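Local coordinates for protein Non-ribosomal peptide synthetase (Methanobrevibacter ruminantium, PDB 6VTJ) that carries a phosphopantetheine-bearing peptidyl carrier domain joined to a reductase domain that probably releases the finished peptide by NAD(P)H-dependent reduction of its thioester, at residues Asn240-Ala245 against Ile251-Ile256. Numbering follows the deposited sequence.
Sequences NGLKFA and IKYVQI
Leu242 lays its CD2 methyl over one face of the Tyr253 ring, a CH-pi contact with CD2 3.8 Å from the ring centroid and 19° off the ring normal. The pair packs helix 229-246 onto strand 252-258 within a beta-alpha-beta unit that begins at strand 213-216, part of the Rossmann-type core expected of this reductase family. The helix and strand segments run nearly antiparallel at 163°, their axes 8.8 Å apart at closest approach, as befits a helix returning over its parallel sheet. With chi1 at -171°, the Tyr253 side chain points away from its own backbone N and its ring runs along the helix, where CE2 comes within 3.5 Å of Gly241 C. A CB modelled on Gly241 would clash with that same CE2, so the absence of a side chain lets the ring lie this close. Without the ring, as with an alanine at Tyr253, a gap would probably open under the helix and the Leu242 methyl would lose its aromatic face. Leu242 also touches Ala302, so its side chain joins helix 229-246 to helix 291-308 as well as to the Tyr253 ring. No hydrogen bond crosses the interface, and all six touching residues are buried. Nearer the turn, Ala245 CB meets Ile251 CG2 at 4.1 Å, while Ile251 CD1 reaches past the Ala245 carbonyl to lie 4.1 Å from Phe244 CE2.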
# COMPACT_ATOMS: atom_id res chain seq x y z
N ASN A 240 -4.58 17.59 7.05
CA ASN A 240 -3.90 18.85 6.76
C ASN A 240 -4.07 19.26 5.30
O ASN A 240 -4.30 20.45 5.01
CB ASN A 240 -2.42 18.71 7.12
CG ASN A 240 -2.20 18.45 8.59
OD1 ASN A 240 -3.03 18.80 9.44
ND2 ASN A 240 -1.08 17.82 8.91
N GLY A 241 -3.97 18.31 4.37
CA GLY A 241 -4.14 18.65 2.97
C GLY A 241 -5.56 19.09 2.65
O GLY A 241 -5.77 20.00 1.83
N LEU A 242 -6.53 18.49 3.32
CA LEU A 242 -7.92 18.88 3.16
C LEU A 242 -8.17 20.28 3.71
O LEU A 242 -8.90 21.06 3.10
CB LEU A 242 -8.84 17.88 3.86
CG LEU A 242 -8.95 16.49 3.24
CD1 LEU A 242 -9.66 15.53 4.19
CD2 LEU A 242 -9.69 16.61 1.93
N LYS A 243 -7.58 20.59 4.86
CA LYS A 243 -7.72 21.93 5.42
C LYS A 243 -7.13 22.97 4.48
O LYS A 243 -7.74 24.02 4.22
CB LYS A 243 -7.06 22.00 6.80
CG LYS A 243 -7.85 21.27 7.87
CD LYS A 243 -7.29 21.46 9.29
N PHE A 244 -5.95 22.66 3.93
CA PHE A 244 -5.37 23.53 2.92
C PHE A 244 -6.32 23.71 1.74
O PHE A 244 -6.55 24.83 1.28
CB PHE A 244 -4.04 23.00 2.42
CG PHE A 244 -3.56 23.70 1.19
CD1 PHE A 244 -3.05 24.99 1.28
CD2 PHE A 244 -3.69 23.11 -0.07
CE1 PHE A 244 -2.63 25.66 0.14
CE2 PHE A 244 -3.28 23.78 -1.21
CZ PHE A 244 -2.75 25.05 -1.10
N ALA A 245 -6.88 22.61 1.24
CA ALA A 245 -7.79 22.70 0.10
C ALA A 245 -9.03 23.54 0.43
O ALA A 245 -9.56 24.24 -0.43
CB ALA A 245 -8.22 21.31 -0.35
N ILE A 251 -10.27 24.31 -5.05
CA ILE A 251 -9.17 23.34 -5.04
C ILE A 251 -9.77 21.95 -4.89
O ILE A 251 -10.35 21.63 -3.85
CB ILE A 251 -8.15 23.63 -3.94
CG1 ILE A 251 -7.59 25.05 -4.08
CG2 ILE A 251 -6.99 22.66 -4.02
CD1 ILE A 251 -6.60 25.45 -2.97
N LYS A 252 -9.66 21.15 -5.95
CA LYS A 252 -9.92 19.72 -5.90
C LYS A 252 -8.90 19.02 -5.01
O LYS A 252 -7.71 19.36 -5.03
CB LYS A 252 -9.80 19.13 -7.30
CG LYS A 252 -11.03 18.95 -8.11
CD LYS A 252 -10.71 18.03 -9.30
CE LYS A 252 -9.51 18.52 -10.07
NZ LYS A 252 -9.73 19.87 -10.66
N TYR A 253 -9.34 17.99 -4.27
CA TYR A 253 -8.44 17.16 -3.48
C TYR A 253 -8.59 15.71 -3.95
O TYR A 253 -9.64 15.09 -3.76
CB TYR A 253 -8.74 17.28 -1.99
CG TYR A 253 -7.70 16.59 -1.13
CD1 TYR A 253 -7.80 15.23 -0.83
CD2 TYR A 253 -6.62 17.29 -0.61
CE1 TYR A 253 -6.84 14.60 -0.04
CE2 TYR A 253 -5.67 16.67 0.18
CZ TYR A 253 -5.78 15.33 0.45
OH TYR A 253 -4.84 14.71 1.25
N VAL A 254 -7.53 15.16 -4.53
CA VAL A 254 -7.50 13.79 -5.01
C VAL A 254 -6.63 12.97 -4.06
O VAL A 254 -5.42 13.18 -3.98
CB VAL A 254 -6.96 13.72 -6.44
CG1 VAL A 254 -6.93 12.27 -6.89
CG2 VAL A 254 -7.84 14.58 -7.35
N GLN A 255 -7.25 12.03 -3.37
CA GLN A 255 -6.57 11.14 -2.45
C GLN A 255 -6.27 9.83 -3.17
O GLN A 255 -7.16 9.24 -3.78
CB GLN A 255 -7.46 10.89 -1.22
CG GLN A 255 -7.08 9.65 -0.37
CD GLN A 255 -5.79 9.84 0.42
OE1 GLN A 255 -5.01 10.76 0.14
NE2 GLN A 255 -5.57 8.99 1.42
N ILE A 256 -5.01 9.39 -3.13
CA ILE A 256 -4.69 8.05 -3.60
C ILE A 256 -4.92 7.11 -2.44
O ILE A 256 -4.36 7.30 -1.35
CB ILE A 256 -3.25 7.96 -4.11
CG1 ILE A 256 -2.95 9.08 -5.12
CG2 ILE A 256 -2.98 6.55 -4.64
CD1 ILE A 256 -3.98 9.18 -6.30